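Hexokinase (Schistosoma mansoni, PDB 1BDG) probably catalyses the ATP-dependent phosphorylation of hexoses such as glucose, mannose and fructose to their 6-phosphates, the opening step of glycolysis. Local coordinates at residues D167-G171 and H172-E176; E356-D359 and N360-R364. All blocks are in the same frame, centred on the assembly; numbering follows the deposited sequence.

Contact 1: D167-G171 and H172-E176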
ATOM      1  N   ASP A 167       4.028 -15.433 -14.129  1.00 22.19           N
ATOM      2  CA  ASP A 167       4.405 -15.172 -15.503  1.00 22.93           C
ATOM      3  C   ASP A 167       3.149 -15.138 -16.362  1.00 23.09           C
ATOM      4  O   ASP A 167       2.105 -15.643 -15.972  1.00 24.29           O
ATOM      5  CB  ASP A 167       5.389 -16.225 -16.007  1.00 23.81           C
ATOM      6  CG  ASP A 167       4.719 -17.531 -16.351  1.00 29.64           C
ATOM      7  OD1 ASP A 167       4.161 -18.164 -15.428  1.00 32.19           O
ATOM      8  OD2 ASP A 167       4.739 -17.926 -17.546  1.00 31.38           O
ATOM      9  N   GLY A 168       3.225 -14.473 -17.503  1.00 23.49           N
ATOM     10  CA  GLY A 168       2.074 -14.419 -18.379  1.00 21.90           C
ATOM     11  C   GLY A 168       1.045 -13.385 -17.999  1.00 22.20           C
ATOM     12  O   GLY A 168      -0.054 -13.372 -18.558  1.00 22.68           O
ATOM     13  N   VAL A 169       1.406 -12.473 -17.108  1.00 21.00           N
ATOM     14  CA  VAL A 169       0.466 -11.431 -16.700  1.00 20.02           C
ATOM     15  C   VAL A 169       0.899 -10.030 -17.128  1.00 19.70           C
ATOM     16  O   VAL A 169       0.098  -9.274 -17.680  1.00 19.32           O
ATOM     17  CB  VAL A 169       0.247 -11.434 -15.171  1.00 18.40           C
ATOM     18  CG1 VAL A 169      -0.884 -10.488 -14.806  1.00 19.79           C
ATOM     19  CG2 VAL A 169      -0.069 -12.832 -14.696  1.00 17.90           C
ATOM     20  N   GLU A 170       2.176  -9.701 -16.914  1.00 20.38           N
ATOM     21  CA  GLU A 170       2.694  -8.370 -17.232  1.00 19.27           C
ATOM     22  C   GLU A 170       2.608  -8.093 -18.713  1.00 19.96           C
ATOM     23  O   GLU A 170       2.967  -8.943 -19.525  1.00 20.36           O
ATOM     24  CB  GLU A 170       4.139  -8.212 -16.771  1.00 18.00           C
ATOM     25  CG  GLU A 170       4.394  -8.309 -15.284  1.00 14.89           C
ATOM     26  CD  GLU A 170       5.849  -8.012 -14.940  1.00 18.33           C
ATOM     27  OE1 GLU A 170       6.662  -7.818 -15.875  1.00 20.99           O
ATOM     28  OE2 GLU A 170       6.196  -7.953 -13.742  1.00 18.12           O
ATOM     29  N   GLY A 171       2.134  -6.903 -19.059  1.00 20.20           N
ATOM     30  CA  GLY A 171       2.009  -6.535 -20.457  1.00 21.30           C
ATOM     31  C   GLY A 171       0.701  -6.985 -21.060  1.00 20.71           C
ATOM     32  O   GLY A 171       0.388  -6.611 -22.187  1.00 20.27           O
ATOM     33  N   HIS A 172      -0.066  -7.764 -20.298  1.00 20.62           N
ATOM     34  CA  HIS A 172      -1.368  -8.268 -20.746  1.00 20.93           C
ATOM     35  C   HIS A 172      -2.529  -7.472 -20.153  1.00 20.90           C
ATOM     36  O   HIS A 172      -2.371  -6.750 -19.147  1.00 20.15           O
ATOM     37  CB  HIS A 172      -1.545  -9.736 -20.337  1.00 20.76           C
ATOM     38  CG  HIS A 172      -0.579 -10.669 -20.999  1.00 23.79           C
ATOM     39  ND1 HIS A 172       0.555 -11.139 -20.367  1.00 21.68           N
ATOM     40  CD2 HIS A 172      -0.572 -11.215 -22.239  1.00 22.81           C
ATOM     41  CE1 HIS A 172       1.219 -11.932 -21.188  1.00 21.44           C
ATOM     42  NE2 HIS A 172       0.556 -11.995 -22.330  1.00 22.56           N
ATOM     43  N   ASN A 173      -3.709  -7.620 -20.754  1.00 20.73           N
ATOM     44  CA  ASN A 173      -4.884  -6.938 -20.234  1.00 20.13           C
ATOM     45  C   ASN A 173      -5.473  -7.851 -19.164  1.00 21.61           C
ATOM     46  O   ASN A 173      -6.066  -8.891 -19.471  1.00 23.52           O
ATOM     47  CB  ASN A 173      -5.905  -6.666 -21.331  1.00 17.51           C
ATOM     48  CG  ASN A 173      -7.204  -6.057 -20.797  1.00 19.81           C
ATOM     49  OD1 ASN A 173      -7.357  -5.810 -19.598  1.00 20.12           O
ATOM     50  ND2 ASN A 173      -8.150  -5.806 -21.698  1.00 19.52           N
ATOM     51  N   VAL A 174      -5.265  -7.485 -17.908  1.00 21.40           N
ATOM     52  CA  VAL A 174      -5.784  -8.251 -16.783  1.00 21.41           C
ATOM     53  C   VAL A 174      -7.305  -8.508 -16.810  1.00 21.58           C
ATOM     54  O   VAL A 174      -7.754  -9.597 -16.445  1.00 22.60           O
ATOM     55  CB  VAL A 174      -5.411  -7.556 -15.463  1.00 21.95           C
ATOM     56  CG1 VAL A 174      -6.204  -8.143 -14.308  1.00 22.65           C
ATOM     57  CG2 VAL A 174      -3.919  -7.679 -15.222  1.00 21.54           C
ATOM     58  N   ALA A 175      -8.097  -7.521 -17.229  1.00 19.72           N
ATOM     59  CA  ALA A 175      -9.552  -7.681 -17.272  1.00 18.86           C
ATOM     60  C   ALA A 175      -9.950  -8.835 -18.177  1.00 20.83           C
ATOM     61  O   ALA A 175     -10.910  -9.561 -17.908  1.00 19.97           O
ATOM     62  CB  ALA A 175     -10.204  -6.418 -17.744  1.00 11.98           C
ATOM     63  N   GLU A 176      -9.199  -9.015 -19.254  1.00 23.49           N
ATOM     64  CA  GLU A 176      -9.514 -10.080 -20.189  1.00 24.90           C
ATOM     65  C   GLU A 176      -9.051 -11.403 -19.612  1.00 24.43           C
ATOM     66  O   GLU A 176      -9.719 -12.426 -19.763  1.00 24.60           O
ATOM     67  CB  GLU A 176      -8.891  -9.817 -21.563  1.00 27.21           C
ATOM     68  CG  GLU A 176      -9.405 -10.761 -22.643  1.00 33.27           C
ATOM     69  CD  GLU A 176      -9.034 -10.311 -24.060  1.00 38.20           C
ATOM     70  OE1 GLU A 176      -8.030  -9.553 -24.209  1.00 38.98           O
ATOM     71  OE2 GLU A 176      -9.762 -10.718 -25.020  1.00 38.77           O
TER
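Val-169 and His-172 are the ends of a type II beta turn closed by one backbone bond, from His-172 N to Val-169 O at 3.0 Å with an N-H...O angle of 149°. Gly-171 holds the third position of the turn with phi +86°, a left-handed value that suits glycine there.

The imidazole of His-172 reaches back beside the start of the turn, Gly-168 O lying oblique to its ring. With CG opposite the carbonyl carbon and next to the backbone N (chi1 -65°), the ring is carried to the peptide of Gly-168: ND1 comes within 2.9 Å of Gly-168 O, but the angle is too poor for a hydrogen bond. Val-169 C lies in the ring plane, at the edge. On the buried side Val-169 CG1 meets Val-174 CG2 at 4.2 Å, and both side chains also pack on Leu-157 and Phe-116.

A second shell holds the middle and the far end of the turn. Glu-170 OE2 accepts from Trp-160 N, while Gly-171 and His-172 form backbone bonds with Leu-157 on strand 154-157. Beyond the turn, Asn-173 OD1 accepts a weak capping bond from Ala-175 N at 3.0 Å and, in addition, a hydrogen bond from Ala-155 N.

Asn-173 is thus the N-cap of helix 174-183, and the whole is a beta turn leading into a capped helix. It belongs to the predicted small subdomain of hexokinase, where the Glu-170 side chain lies about 11 Å from the bound glucose.

Contact 2: E356-D359 and N360-R364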
ATOM      1  N   GLU A 356      19.384 -10.735  26.439  1.00 20.53           N
ATOM      2  CA  GLU A 356      19.727  -9.790  27.504  1.00 20.60           C
ATOM      3  C   GLU A 356      19.030  -8.434  27.398  1.00 21.27           C
ATOM      4  O   GLU A 356      18.640  -7.995  26.315  1.00 21.61           O
ATOM      5  CB  GLU A 356      21.231  -9.503  27.503  1.00 19.64           C
ATOM      6  CG  GLU A 356      22.126 -10.697  27.664  1.00 17.94           C
ATOM      7  CD  GLU A 356      23.485 -10.313  28.202  1.00 20.22           C
ATOM      8  OE1 GLU A 356      23.857  -9.122  28.109  1.00 20.26           O
ATOM      9  OE2 GLU A 356      24.179 -11.197  28.741  1.00 20.25           O
ATOM     10  N   PRO A 357      18.908  -7.728  28.525  1.00 24.05           N
ATOM     11  CA  PRO A 357      18.278  -6.410  28.567  1.00 24.81           C
ATOM     12  C   PRO A 357      18.820  -5.475  27.475  1.00 24.29           C
ATOM     13  O   PRO A 357      18.047  -4.777  26.817  1.00 26.12           O
ATOM     14  CB  PRO A 357      18.625  -5.925  29.974  1.00 24.71           C
ATOM     15  CG  PRO A 357      18.440  -7.183  30.768  1.00 24.36           C
ATOM     16  CD  PRO A 357      19.114  -8.238  29.899  1.00 26.34           C
ATOM     17  N   ILE A 358      20.130  -5.467  27.257  1.00 22.08           N
ATOM     18  CA  ILE A 358      20.667  -4.602  26.208  1.00 20.03           C
ATOM     19  C   ILE A 358      20.072  -4.970  24.857  1.00 20.41           C
ATOM     20  O   ILE A 358      19.732  -4.097  24.071  1.00 19.41           O
ATOM     21  CB  ILE A 358      22.178  -4.703  26.030  1.00 19.96           C
ATOM     22  CG1 ILE A 358      22.777  -5.710  26.998  1.00 19.79           C
ATOM     23  CG2 ILE A 358      22.803  -3.321  26.084  1.00 16.38           C
ATOM     24  CD1 ILE A 358      24.050  -6.345  26.453  1.00 23.43           C
ATOM     25  N   ASP A 359      19.932  -6.269  24.601  1.00 19.82           N
ATOM     26  CA  ASP A 359      19.409  -6.727  23.325  1.00 19.63           C
ATOM     27  C   ASP A 359      17.997  -6.218  23.111  1.00 20.96           C
ATOM     28  O   ASP A 359      17.652  -5.741  22.018  1.00 19.12           O
ATOM     29  CB  ASP A 359      19.439  -8.252  23.242  1.00 19.74           C
ATOM     30  CG  ASP A 359      20.831  -8.822  23.413  1.00 17.97           C
ATOM     31  OD1 ASP A 359      21.797  -8.287  22.827  1.00 16.33           O
ATOM     32  OD2 ASP A 359      20.946  -9.825  24.133  1.00 17.33           O
ATOM     33  N   ASN A 360      17.191  -6.320  24.165  1.00 20.74           N
ATOM     34  CA  ASN A 360      15.809  -5.870  24.126  1.00 19.86           C
ATOM     35  C   ASN A 360      15.782  -4.368  23.883  1.00 20.82           C
ATOM     36  O   ASN A 360      15.082  -3.888  22.979  1.00 22.22           O
ATOM     37  CB  ASN A 360      15.114  -6.200  25.443  1.00 21.08           C
ATOM     38  CG  ASN A 360      14.861  -7.682  25.618  1.00 22.02           C
ATOM     39  OD1 ASN A 360      14.622  -8.151  26.733  1.00 22.23           O
ATOM     40  ND2 ASN A 360      14.853  -8.423  24.518  1.00 24.59           N
ATOM     41  N   ARG A 361      16.560  -3.632  24.669  1.00 19.68           N
ATOM     42  CA  ARG A 361      16.637  -2.180  24.531  1.00 20.57           C
ATOM     43  C   ARG A 361      17.094  -1.778  23.118  1.00 20.28           C
ATOM     44  O   ARG A 361      16.449  -0.965  22.454  1.00 20.58           O
ATOM     45  CB  ARG A 361      17.568  -1.588  25.591  1.00 19.34           C
ATOM     46  CG  ARG A 361      17.777  -0.109  25.402  1.00 23.26           C
ATOM     47  CD  ARG A 361      18.138   0.603  26.674  1.00 24.81           C
ATOM     48  NE  ARG A 361      19.345   1.408  26.531  1.00 25.61           N
ATOM     49  CZ  ARG A 361      19.788   2.247  27.461  1.00 27.41           C
ATOM     50  NH1 ARG A 361      19.102   2.394  28.599  1.00 30.38           N
ATOM     51  NH2 ARG A 361      20.932   2.902  27.278  1.00 25.12           N
ATOM     52  N   ILE A 362      18.209  -2.358  22.672  1.00 19.86           N
ATOM     53  CA  ILE A 362      18.759  -2.115  21.334  1.00 17.54           C
ATOM     54  C   ILE A 362      17.709  -2.425  20.261  1.00 18.11           C
ATOM     55  O   ILE A 362      17.516  -1.630  19.353  1.00 18.79           O
ATOM     56  CB  ILE A 362      20.038  -2.989  21.075  1.00 16.97           C
ATOM     57  CG1 ILE A 362      21.250  -2.383  21.784  1.00 13.59           C
ATOM     58  CG2 ILE A 362      20.272  -3.204  19.590  1.00 13.09           C
ATOM     59  CD1 ILE A 362      22.481  -3.226  21.702  1.00 10.66           C
ATOM     60  N   VAL A 363      17.002  -3.548  20.395  1.00 17.45           N
ATOM     61  CA  VAL A 363      15.988  -3.937  19.416  1.00 18.07           C
ATOM     62  C   VAL A 363      14.737  -3.045  19.366  1.00 18.35           C
ATOM     63  O   VAL A 363      14.191  -2.816  18.288  1.00 18.65           O
ATOM     64  CB  VAL A 363      15.610  -5.439  19.550  1.00 17.30           C
ATOM     65  CG1 VAL A 363      14.441  -5.792  18.654  1.00 18.03           C
ATOM     66  CG2 VAL A 363      16.782  -6.300  19.149  1.00 17.47           C
ATOM     67  N   ARG A 364      14.281  -2.535  20.508  1.00 19.77           N
ATOM     68  CA  ARG A 364      13.098  -1.657  20.510  1.00 19.91           C
ATOM     69  C   ARG A 364      13.453  -0.307  19.871  1.00 19.21           C
ATOM     70  O   ARG A 364      12.611   0.368  19.288  1.00 19.50           O
ATOM     71  CB  ARG A 364      12.566  -1.439  21.937  1.00 19.56           C
ATOM     72  CG  ARG A 364      11.162  -0.833  22.007  1.00 21.97           C
ATOM     73  CD  ARG A 364      11.133   0.385  22.922  1.00 25.30           C
ATOM     74  NE  ARG A 364       9.793   0.933  23.164  1.00 28.16           N
ATOM     75  CZ  ARG A 364       9.008   1.484  22.232  1.00 29.73           C
ATOM     76  NH1 ARG A 364       9.414   1.559  20.961  1.00 26.33           N
ATOM     77  NH2 ARG A 364       7.818   1.991  22.580  1.00 27.55           N
TER
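Four consecutive i to i+4 bonds join 356-359 to 360-364 as the first turns of an alpha-helix: Glu-356 O receives Asn-360 N at 3.1 Å, and Ile-358 O receives Ile-362 N at 2.7 Å, with the Pro-357 to Arg-361 and Asp-359 to Val-363 pairs completing the set. The Arg-361 bond is almost straight at 173°, whereas the Asp-359 to Val-363 bond bends to 154°.

Glu-356 is the N-cap residue. Its backbone N gives a 2.9 Å bond to Asp-359 OD2, meeting the oxygen on its anti side. Asp-359 has CG next to its own backbone N (chi1 -59°), which turns the carboxylate back toward the start of the helix. The same OD2 forms a salt bridge with Arg-310, and OD1 accepts from Phe-309 N; these partners probably favour the charged carboxylate. Asn-360 CB rests 3.5 Å from Pro-357 O, and its OD1 is hydrogen-bonded to His-343 ND1. Ile-358 CG2 and Ile-362 CD1 are 4.4 Å apart, an apolar contact one turn along.

The side chains at this helix start meet different neighbours. Ile-358 and Ile-362 pack on helix 5-16, where Arg-361 makes a cation-pi contact with Phe-9; Asn-360 and Val-363 touch helix 340-349, and the loop residue Leu-308 meets Asp-359, Ile-362 and Val-363. Helix 357-389 thus begins in contact with helices 5-16 and 340-349 and with the loop at Leu-308.

Overall arrangement
Contact 1 and contact 2 both build the beginning of a helix, but in different parts of the enzyme: their centres are 47 Å apart on opposite sides of the chain's centre, in the predicted small and large subdomains respectively. Residues 167-176 are mostly exposed, with two valines turned inward, and a tight turn with Gly-171 at its third position, preceded by Gly-168, brings the chain up to helix 174-183 beside a strand. Residues 356-364 are largely buried and helical almost throughout, with two helices and loop residues as neighbours. The polar bonds at the two helix starts also differ: an asparagine side chain accepts a weak bond from the helix backbone in contact 1, whereas in contact 2 an aspartate inside the first turn accepts from the N-cap backbone and also pairs with an arginine.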